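Local atomic coordinates of bromodomain factor 2 protein (Trypanosoma cruzi, PDB entry 6NIM), a protein that belongs to the bromodomain family and probably recognises acetylated lysines on histones or other chromatin proteins of a trypanosome. Residues Lys30-Pro35 and Ala77-Asn82; His21-Lys26 and Val52-Ile57; Ala39-Tyr44 and Leu84-Lys89. All blocks are in the same frame, centred on the assembly; numbering follows the deposited sequence.

How the contacts relate
From the N terminus, the chain runs through helix 13-26, the long ZA loop, which carries the short helix 44-47, then helices 54-62, 69-86 and 92-110. Contact 2 closes the ZA loop by bringing 21-26 back to 52-57. Contact 1 joins the early part of that loop, 30-35, to helix 69-86, and contact 3 joins its later part, 39-44, to the end of the same helix. Every pair of contacts crosses along the chain, and none nests. Contacts 1 and 2 touch through His33 and Ser55, contacts 1 and 3 through Asn82 and Tyr44, while contacts 2 and 3 stay about 6 Å apart at their nearest atoms.

Contact 1. Residues Lys30-Pro35 and Ala77-Asn82; sequences KMFHHP and AQMIAN. With SO4 (sulfate ion), chain D.
This is a buried Met-aromatic contact of the bromodomain four-helix bundle, in which Phe32 from the ZA loop packs against Met79 on helix 69-86. By sequence, Phe32 takes the place of the phenylalanine in the WPF shelf of many bromodomains. Its ring lies between two methionines. Over one face sits Met79 CE, 4.0 Å from the centre of the Phe32 ring and displaced toward the rim, a CH-pi contact. The opposite face is covered by Met31 CG, 3.8 Å above the middle of the Phe32 plane.

The Met79 side chain starts out extended and then bends at its last torsion (chi3 74°), which lays CE over the ring while SD approaches at a slant, 4.5 Å from the Phe32 ring centre. Further back along the same chain, Met79 CG comes within 3.6 Å of Phe32 CD1. Ile80 adds a looser touch, and Phe100 of helix 92-110 also meets the ring of Phe32. The backbone that carries the ring is pinned as well: Asp27 accepts hydrogen bonds from the backbone N atoms of Met31 and Phe32.

Just beyond Phe32 the next two residues, His33 and His34, bring their imidazoles to a sulfate ion, probably from the crystallisation liquor. NE2 of His33 is hydrogen-bonded to Trp24 O, which leaves ND1 facing the anion. His33 ND1 donates to sulfate O2 at 2.7 Å, near the plane of the imidazole, and His34 NE2 reaches the same sulfate O2 through a weak bond of 3.2 Å.

Contact 2. Residues His21-Lys26 and Val52-Ile57; sequences HQLWDK and VDLSTI
Helix 13-26 meets the N-terminal turn of helix 54-62 here, one of the helix-to-helix seams of the bromodomain bundle, with Leu54 packed against both Leu23 and Trp24. The two methyl groups of Leu54 divide the work. CD1 lies against the opposing backbone, 3.6 Å from Trp24 N, and CD2 lies against the preceding residue, 4.1 Å from Leu23 CB.

The indole of Trp24 leaves its helix with CG anti to the backbone N (chi1 -175°), which carries its six-membered ring over to the other segment. There it presents an edge: Trp24 CE3 is 3.9 Å from Leu54 CB, and Trp24 CZ3 is 3.4 Å from Ser55 OG, which lies in the ring plane. The polar business of that hydroxyl is elsewhere, in a hydrogen bond with His33 O.

Asp53 is the N-cap of helix 54-62. Its OD2 accepts from Thr56 N at 3.1 Å, the donor sitting well above the carboxylate plane, and more weakly from Ser55 N.

Around this seam, Leu23 reaches on to Val76 of helix 69-86 and to Phe100 and Val107 of helix 92-110, while Leu54 also packs on Met79 and on Val20 of helix 13-26.

Contact 3. Residues Ala39-Tyr44 and Leu84-Lys89; sequences AELPDY and LEYNAK. With SO4 (sulfate ion), chain C.
Leu41 to Tyr44 form a type I beta turn closed by Tyr44 N to Leu41 O at 3.2 Å, and this turn faces the last residues of helix 69-86, with the CA atoms of Tyr44 and Tyr86 7.4 Å apart. Tyr86 carries the contact from the helix side, reaching across to three residues of the turn.

The two tyrosines make a T-shaped pair. The edge of Tyr44 meets the face of Tyr86, with ring planes at 59° and Tyr44 CD1 3.5 Å above the middle of the Tyr86 ring. At its far end, Tyr86 OH donates to Asp43 OD1 at 2.6 Å. The donor arrives on the syn side of the carboxylate, only 15° out of its plane, and the negative charge probably polarises the phenol O-H. Asp43 can offer this oxygen because its CG sits between the backbone N and the carbonyl carbon (chi1 68°), a tight spot that folds the carboxylate back toward the ring. Leu41 CD1 comes in obliquely on the same side as Tyr44, nearer the hydroxyl, 4.0 Å from Tyr86 CE2.

Past Tyr86 the helical conformation ends at Asn87, which by sequence probably corresponds to the asparagine that anchors acetyl-lysine in many bromodomains; here its ND2 is hydrogen-bonded to Ala83 O. Further on, Lys89 N donates to O3 of a sulfate ion, probably from the crystallisation liquor, at 2.6 Å.

The contact fastens the ZA loop to the end of helix 69-86 at the surface, beside helix 92-110, where His94 ND1 is hydrogen-bonded to Asn87 O, and near the second subunit, whose Asp118 forms a salt bridge with Lys89.

Contact 1. Residues Lys30-Pro35 and Ala77-Asn82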
loop_
_atom_site.group_PDB
_atom_site.type_symbol
_atom_site.label_atom_id
_atom_site.label_comp_id
_atom_site.label_asym_id
_atom_site.label_seq_id
_atom_site.Cartn_x
_atom_site.Cartn_y
_atom_site.Cartn_z
ATOM N N LYS A 30 9.569 -15.722 -12.745
ATOM C CA LYS A 30 8.127 -15.950 -13.009
ATOM C C LYS A 30 7.329 -15.997 -11.692
ATOM O O LYS A 30 6.325 -16.740 -11.586
ATOM C CB LYS A 30 7.981 -17.231 -13.830
ATOM C CG LYS A 30 8.789 -17.241 -15.112
ATOM C CD LYS A 30 8.434 -18.429 -15.988
ATOM C CE LYS A 30 9.422 -18.602 -17.116
ATOM N NZ LYS A 30 9.356 -17.464 -18.058
ATOM N N MET A 31 7.746 -15.215 -10.702
ATOM C CA MET A 31 7.175 -15.272 -9.341
ATOM C C MET A 31 5.918 -14.390 -9.261
ATOM O O MET A 31 5.190 -14.461 -8.265
ATOM C CB MET A 31 8.228 -14.819 -8.323
ATOM C CG MET A 31 8.666 -13.398 -8.517
ATOM S SD MET A 31 9.951 -12.891 -7.344
ATOM C CE MET A 31 8.988 -12.725 -5.839
ATOM N N PHE A 32 5.652 -13.593 -10.296
ATOM C CA PHE A 32 4.510 -12.648 -10.343
ATOM C C PHE A 32 3.527 -13.019 -11.470
ATOM O O PHE A 32 2.559 -12.277 -11.679
ATOM C CB PHE A 32 5.018 -11.223 -10.581
ATOM C CG PHE A 32 5.923 -10.640 -9.524
ATOM C CD1 PHE A 32 5.544 -10.594 -8.188
ATOM C CD2 PHE A 32 7.163 -10.127 -9.882
ATOM C CE1 PHE A 32 6.376 -10.033 -7.235
ATOM C CE2 PHE A 32 7.986 -9.551 -8.927
ATOM C CZ PHE A 32 7.597 -9.510 -7.612
ATOM N N HIS A 33 3.756 -14.107 -12.202
ATOM C CA HIS A 33 2.942 -14.394 -13.410
ATOM C C HIS A 33 1.528 -14.827 -13.008
ATOM O O HIS A 33 0.600 -14.519 -13.761
ATOM C CB HIS A 33 3.627 -15.392 -14.357
ATOM C CG HIS A 33 4.734 -14.816 -15.163
ATOM N ND1 HIS A 33 5.396 -15.552 -16.133
ATOM C CD2 HIS A 33 5.328 -13.604 -15.131
ATOM C CE1 HIS A 33 6.353 -14.821 -16.661
ATOM N NE2 HIS A 33 6.322 -13.612 -16.074
ATOM N N HIS A 34 1.371 -15.589 -11.923
ATOM C CA HIS A 34 0.110 -16.312 -11.608
ATOM C C HIS A 34 -0.210 -16.214 -10.126
ATOM O O HIS A 34 0.692 -16.028 -9.311
ATOM C CB HIS A 34 0.216 -17.769 -12.086
ATOM C CG HIS A 34 0.390 -17.860 -13.565
ATOM N ND1 HIS A 34 -0.644 -17.587 -14.459
ATOM C CD2 HIS A 34 1.461 -18.190 -14.309
ATOM C CE1 HIS A 34 -0.188 -17.710 -15.689
ATOM N NE2 HIS A 34 1.088 -18.099 -15.623
ATOM N N PRO A 35 -1.501 -16.324 -9.740
ATOM C CA PRO A 35 -1.890 -16.417 -8.334
ATOM C C PRO A 35 -1.150 -17.545 -7.607
ATOM O O PRO A 35 -0.877 -18.580 -8.192
ATOM C CB PRO A 35 -3.400 -16.739 -8.363
ATOM C CG PRO A 35 -3.854 -16.286 -9.725
ATOM C CD PRO A 35 -2.669 -16.420 -10.642
ATOM N N ALA A 77 2.127 -2.382 -7.017
ATOM C CA ALA A 77 2.846 -2.121 -5.742
ATOM C C ALA A 77 2.441 -3.181 -4.706
ATOM O O ALA A 77 3.314 -3.760 -3.984
ATOM C CB ALA A 77 2.547 -0.715 -5.291
ATOM N N GLN A 78 1.150 -3.524 -4.623
ATOM C CA GLN A 78 0.680 -4.482 -3.588
ATOM C C GLN A 78 1.272 -5.857 -3.880
ATOM O O GLN A 78 1.687 -6.559 -2.945
ATOM C CB GLN A 78 -0.853 -4.559 -3.520
ATOM C CG GLN A 78 -1.319 -5.572 -2.484
ATOM C CD GLN A 78 -1.042 -5.040 -1.112
ATOM O OE1 GLN A 78 -1.570 -3.985 -0.773
ATOM N NE2 GLN A 78 -0.214 -5.745 -0.338
ATOM N N MET A 79 1.317 -6.233 -5.151
ATOM C CA MET A 79 1.943 -7.494 -5.617
ATOM C C MET A 79 3.395 -7.548 -5.142
ATOM O O MET A 79 3.845 -8.593 -4.636
ATOM C CB MET A 79 1.895 -7.560 -7.144
ATOM C CG MET A 79 2.503 -8.822 -7.706
ATOM S SD MET A 79 2.567 -8.672 -9.507
ATOM C CE MET A 79 3.915 -7.523 -9.734
ATOM N N ILE A 80 4.130 -6.466 -5.336
ATOM C CA ILE A 80 5.576 -6.415 -4.956
ATOM C C ILE A 80 5.670 -6.478 -3.427
ATOM O O ILE A 80 6.519 -7.220 -2.923
ATOM C CB ILE A 80 6.229 -5.156 -5.555
ATOM C CG1 ILE A 80 6.226 -5.224 -7.096
ATOM C CG2 ILE A 80 7.626 -4.955 -4.996
ATOM C CD1 ILE A 80 6.596 -3.962 -7.787
ATOM N N ALA A 81 4.869 -5.684 -2.699
ATOM C CA ALA A 81 4.889 -5.668 -1.212
ATOM C C ALA A 81 4.628 -7.082 -0.686
ATOM O O ALA A 81 5.303 -7.517 0.260
ATOM C CB ALA A 81 3.868 -4.654 -0.687
ATOM N N ASN A 82 3.698 -7.812 -1.305
ATOM C CA ASN A 82 3.344 -9.186 -0.875
ATOM C C ASN A 82 4.616 -10.041 -0.877
ATOM O O ASN A 82 4.844 -10.821 0.076
ATOM C CB ASN A 82 2.229 -9.765 -1.748
ATOM C CG ASN A 82 0.874 -9.109 -1.534
ATOM O OD1 ASN A 82 0.655 -8.385 -0.563
ATOM N ND2 ASN A 82 -0.062 -9.384 -2.436
HETATM S S SO4 D . 4.558 -18.672 -17.512
HETATM O O1 SO4 D . 3.345 -18.861 -18.254
HETATM O O2 SO4 D . 4.254 -18.029 -16.261
HETATM O O3 SO4 D . 5.474 -17.842 -18.280
HETATM O O4 SO4 D . 5.171 -19.945 -17.243
#

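Contact 2. Residues His21-Lys26 and Val52-Ile57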
loop_
_atom_site.group_PDB
_atom_site.type_symbol
_atom_site.label_atom_id
_atom_site.label_comp_id
_atom_site.label_asym_id
_atom_site.label_seq_id
_atom_site.Cartn_x
_atom_site.Cartn_y
_atom_site.Cartn_z
ATOM N N HIS A 21 2.842 -6.015 -19.233
ATOM C CA HIS A 21 3.633 -6.878 -20.142
ATOM C C HIS A 21 5.140 -6.661 -19.916
ATOM O O HIS A 21 5.903 -7.647 -19.950
ATOM C CB HIS A 21 3.229 -6.662 -21.612
ATOM C CG HIS A 21 3.974 -7.583 -22.512
ATOM N ND1 HIS A 21 4.970 -7.138 -23.352
ATOM C CD2 HIS A 21 3.936 -8.927 -22.616
ATOM C CE1 HIS A 21 5.475 -8.174 -24.001
ATOM N NE2 HIS A 21 4.871 -9.293 -23.529
ATOM N N GLN A 22 5.583 -5.427 -19.697
ATOM C CA GLN A 22 7.029 -5.154 -19.499
ATOM C C GLN A 22 7.455 -5.844 -18.204
ATOM O O GLN A 22 8.533 -6.434 -18.185
ATOM C CB GLN A 22 7.330 -3.657 -19.401
ATOM C CG GLN A 22 7.209 -2.886 -20.707
ATOM C CD GLN A 22 8.226 -3.276 -21.756
ATOM O OE1 GLN A 22 9.424 -3.323 -21.498
ATOM N NE2 GLN A 22 7.769 -3.501 -22.982
ATOM N N LEU A 23 6.610 -5.769 -17.155
ATOM C CA LEU A 23 6.901 -6.394 -15.839
ATOM C C LEU A 23 6.919 -7.914 -16.005
ATOM O O LEU A 23 7.755 -8.567 -15.374
ATOM C CB LEU A 23 5.858 -5.949 -14.801
ATOM C CG LEU A 23 5.893 -4.466 -14.425
ATOM C CD1 LEU A 23 4.785 -4.163 -13.440
ATOM C CD2 LEU A 23 7.245 -4.025 -13.847
ATOM N N TRP A 24 5.969 -8.468 -16.760
ATOM C CA TRP A 24 5.915 -9.910 -17.070
ATOM C C TRP A 24 7.271 -10.391 -17.608
ATOM O O TRP A 24 7.757 -11.399 -17.129
ATOM C CB TRP A 24 4.785 -10.156 -18.068
ATOM C CG TRP A 24 4.555 -11.596 -18.379
ATOM C CD1 TRP A 24 5.257 -12.366 -19.261
ATOM C CD2 TRP A 24 3.496 -12.420 -17.861
ATOM N NE1 TRP A 24 4.717 -13.621 -19.307
ATOM C CE2 TRP A 24 3.646 -13.688 -18.461
ATOM C CE3 TRP A 24 2.449 -12.211 -16.950
ATOM C CZ2 TRP A 24 2.801 -14.753 -18.153
ATOM C CZ3 TRP A 24 1.611 -13.256 -16.661
ATOM C CH2 TRP A 24 1.789 -14.509 -17.251
ATOM N N ASP A 25 7.833 -9.682 -18.584
ATOM C CA ASP A 25 9.065 -10.077 -19.315
ATOM C C ASP A 25 10.283 -9.869 -18.416
ATOM O O ASP A 25 11.262 -10.619 -18.556
ATOM C CB ASP A 25 9.193 -9.307 -20.617
ATOM C CG ASP A 25 8.276 -9.814 -21.724
ATOM O OD1 ASP A 25 7.696 -10.880 -21.549
ATOM O OD2 ASP A 25 8.128 -9.114 -22.726
ATOM N N LYS A 26 10.205 -8.930 -17.482
ATOM C CA LYS A 26 11.325 -8.649 -16.554
ATOM C C LYS A 26 11.270 -9.580 -15.348
ATOM O O LYS A 26 12.254 -9.550 -14.547
ATOM C CB LYS A 26 11.301 -7.172 -16.145
ATOM C CG LYS A 26 11.775 -6.236 -17.246
ATOM C CD LYS A 26 11.603 -4.770 -16.886
ATOM C CE LYS A 26 11.389 -3.873 -18.092
ATOM N NZ LYS A 26 12.666 -3.455 -18.723
ATOM N N VAL A 52 -2.396 -10.609 -5.210
ATOM C CA VAL A 52 -2.567 -10.064 -6.580
ATOM C C VAL A 52 -1.342 -10.496 -7.380
ATOM O O VAL A 52 -0.237 -10.653 -6.794
ATOM C CB VAL A 52 -2.787 -8.543 -6.555
ATOM C CG1 VAL A 52 -1.636 -7.817 -5.896
ATOM C CG2 VAL A 52 -3.058 -7.972 -7.942
ATOM N N ASP A 53 -1.518 -10.688 -8.673
ATOM C CA ASP A 53 -0.453 -11.187 -9.575
ATOM C C ASP A 53 -0.687 -10.507 -10.938
ATOM O O ASP A 53 -1.781 -9.910 -11.107
ATOM C CB ASP A 53 -0.484 -12.699 -9.681
ATOM C CG ASP A 53 -1.791 -13.106 -10.324
ATOM O OD1 ASP A 53 -2.814 -13.089 -9.595
ATOM O OD2 ASP A 53 -1.775 -13.282 -11.542
ATOM N N LEU A 54 0.298 -10.552 -11.845
ATOM C CA LEU A 54 0.229 -9.852 -13.156
ATOM C C LEU A 54 -0.939 -10.381 -14.010
ATOM O O LEU A 54 -1.534 -9.559 -14.726
ATOM C CB LEU A 54 1.559 -9.991 -13.899
ATOM C CG LEU A 54 2.738 -9.236 -13.256
ATOM C CD1 LEU A 54 4.032 -9.609 -13.977
ATOM C CD2 LEU A 54 2.494 -7.737 -13.274
ATOM N N SER A 55 -1.266 -11.672 -13.946
ATOM C CA SER A 55 -2.378 -12.251 -14.755
ATOM C C SER A 55 -3.689 -11.647 -14.266
ATOM O O SER A 55 -4.508 -11.184 -15.090
ATOM C CB SER A 55 -2.412 -13.765 -14.719
ATOM O OG SER A 55 -1.360 -14.290 -15.495
ATOM N N THR A 56 -3.867 -11.568 -12.957
ATOM C CA THR A 56 -5.081 -11.016 -12.313
ATOM C C THR A 56 -5.169 -9.524 -12.658
ATOM O O THR A 56 -6.292 -9.013 -12.955
ATOM C CB THR A 56 -5.082 -11.249 -10.791
ATOM O OG1 THR A 56 -5.075 -12.662 -10.544
ATOM C CG2 THR A 56 -6.281 -10.608 -10.122
ATOM N N ILE A 57 -4.048 -8.789 -12.570
ATOM C CA ILE A 57 -4.077 -7.339 -12.881
ATOM C C ILE A 57 -4.419 -7.141 -14.379
ATOM O O ILE A 57 -5.207 -6.242 -14.691
ATOM C CB ILE A 57 -2.743 -6.682 -12.489
ATOM C CG1 ILE A 57 -2.545 -6.684 -10.963
ATOM C CG2 ILE A 57 -2.677 -5.284 -13.088
ATOM C CD1 ILE A 57 -1.126 -6.370 -10.530
#

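Contact 3. Residues Ala39-Tyr44 and Leu84-Lys89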
loop_
_atom_site.group_PDB
_atom_site.type_symbol
_atom_site.label_atom_id
_atom_site.label_comp_id
_atom_site.label_asym_id
_atom_site.label_seq_id
_atom_site.Cartn_x
_atom_site.Cartn_y
_atom_site.Cartn_z
ATOM N N ALA A 39 -2.081 -24.962 -2.570
ATOM C CA ALA A 39 -1.605 -26.330 -2.874
ATOM C C ALA A 39 -0.072 -26.361 -2.923
ATOM O O ALA A 39 0.519 -27.424 -2.564
ATOM C CB ALA A 39 -2.244 -26.841 -4.139
ATOM N N GLU A 40 0.577 -25.256 -3.317
ATOM C CA GLU A 40 2.063 -25.146 -3.343
ATOM C C GLU A 40 2.566 -24.553 -2.016
ATOM O O GLU A 40 3.502 -25.124 -1.445
ATOM C CB GLU A 40 2.557 -24.266 -4.498
ATOM N N LEU A 41 1.986 -23.431 -1.591
ATOM C CA LEU A 41 2.419 -22.627 -0.413
ATOM C C LEU A 41 1.244 -22.495 0.539
ATOM O O LEU A 41 0.490 -21.536 0.487
ATOM C CB LEU A 41 2.940 -21.267 -0.891
ATOM C CG LEU A 41 4.191 -21.335 -1.766
ATOM C CD1 LEU A 41 4.609 -19.954 -2.243
ATOM C CD2 LEU A 41 5.346 -22.008 -1.028
ATOM N N PRO A 42 1.004 -23.506 1.409
ATOM C CA PRO A 42 -0.193 -23.522 2.246
ATOM C C PRO A 42 -0.320 -22.360 3.239
ATOM O O PRO A 42 -1.423 -22.052 3.616
ATOM C CB PRO A 42 -0.106 -24.854 3.023
ATOM C CG PRO A 42 1.326 -25.325 2.866
ATOM C CD PRO A 42 1.814 -24.724 1.557
ATOM N N ASP A 43 0.784 -21.712 3.621
ATOM C CA ASP A 43 0.738 -20.629 4.644
ATOM C C ASP A 43 0.525 -19.265 3.970
ATOM O O ASP A 43 0.212 -18.292 4.698
ATOM C CB ASP A 43 1.992 -20.648 5.534
ATOM C CG ASP A 43 3.264 -20.266 4.794
ATOM O OD1 ASP A 43 3.340 -20.533 3.570
ATOM O OD2 ASP A 43 4.182 -19.729 5.445
ATOM N N TYR A 44 0.622 -19.204 2.639
ATOM C CA TYR A 44 0.600 -17.923 1.879
ATOM C C TYR A 44 -0.596 -17.041 2.292
ATOM O O TYR A 44 -0.381 -15.868 2.676
ATOM C CB TYR A 44 0.629 -18.145 0.366
ATOM C CG TYR A 44 0.943 -16.856 -0.354
ATOM C CD1 TYR A 44 2.253 -16.396 -0.464
ATOM C CD2 TYR A 44 -0.076 -16.067 -0.868
ATOM C CE1 TYR A 44 2.545 -15.203 -1.120
ATOM C CE2 TYR A 44 0.191 -14.871 -1.509
ATOM C CZ TYR A 44 1.504 -14.440 -1.627
ATOM O OH TYR A 44 1.745 -13.252 -2.253
ATOM N N LEU A 84 7.804 -9.051 -0.892
ATOM C CA LEU A 84 8.796 -8.543 0.101
ATOM C C LEU A 84 8.408 -9.017 1.510
ATOM O O LEU A 84 9.330 -9.411 2.270
ATOM C CB LEU A 84 8.900 -7.022 0.000
ATOM C CG LEU A 84 9.679 -6.566 -1.225
ATOM C CD1 LEU A 84 9.502 -5.089 -1.459
ATOM C CD2 LEU A 84 11.162 -6.973 -1.121
ATOM N N GLU A 85 7.113 -9.066 1.832
ATOM C CA GLU A 85 6.655 -9.564 3.162
ATOM C C GLU A 85 6.840 -11.083 3.260
ATOM O O GLU A 85 7.279 -11.576 4.319
ATOM C CB GLU A 85 5.173 -9.267 3.425
ATOM C CG GLU A 85 4.809 -7.806 3.499
ATOM C CD GLU A 85 3.299 -7.547 3.410
ATOM O OE1 GLU A 85 2.531 -8.301 4.059
ATOM O OE2 GLU A 85 2.878 -6.607 2.675
ATOM N N TYR A 86 6.420 -11.824 2.242
ATOM C CA TYR A 86 6.316 -13.298 2.317
ATOM C C TYR A 86 7.686 -13.957 2.191
ATOM O O TYR A 86 7.921 -14.936 2.928
ATOM C CB TYR A 86 5.358 -13.865 1.258
ATOM C CG TYR A 86 5.244 -15.353 1.383
ATOM C CD1 TYR A 86 4.466 -15.909 2.386
ATOM C CD2 TYR A 86 6.001 -16.201 0.581
ATOM C CE1 TYR A 86 4.382 -17.286 2.540
ATOM C CE2 TYR A 86 5.909 -17.580 0.711
ATOM C CZ TYR A 86 5.107 -18.118 1.711
ATOM O OH TYR A 86 5.037 -19.475 1.877
ATOM N N ASN A 87 8.547 -13.462 1.302
ATOM C CA ASN A 87 9.869 -14.089 1.028
ATOM C C ASN A 87 10.885 -13.497 2.002
ATOM O O ASN A 87 10.897 -12.277 2.193
ATOM C CB ASN A 87 10.251 -13.917 -0.439
ATOM C CG ASN A 87 9.281 -14.629 -1.359
ATOM O OD1 ASN A 87 9.284 -15.861 -1.440
ATOM N ND2 ASN A 87 8.449 -13.859 -2.045
ATOM N N ALA A 88 11.664 -14.352 2.670
ATOM C CA ALA A 88 12.672 -13.919 3.651
ATOM C C ALA A 88 13.797 -13.132 2.960
ATOM O O ALA A 88 14.239 -13.496 1.859
ATOM C CB ALA A 88 13.192 -15.132 4.383
ATOM N N LYS A 89 14.274 -12.075 3.619
ATOM C CA LYS A 89 15.432 -11.312 3.141
ATOM C C LYS A 89 16.569 -12.307 2.970
ATOM O O LYS A 89 16.818 -13.146 3.880
ATOM C CB LYS A 89 15.804 -10.162 4.091
ATOM C CG LYS A 89 16.840 -9.206 3.522
ATOM C CD LYS A 89 17.003 -7.907 4.324
ATOM C CE LYS A 89 18.014 -6.946 3.738
ATOM N NZ LYS A 89 17.742 -6.588 2.318
HETATM S S SO4 C . 12.998 -11.171 6.928
HETATM O O1 SO4 C . 11.796 -11.477 7.653
HETATM O O2 SO4 C . 13.968 -12.204 7.169
HETATM O O3 SO4 C . 12.709 -11.105 5.520
HETATM O O4 SO4 C . 13.508 -9.888 7.359
#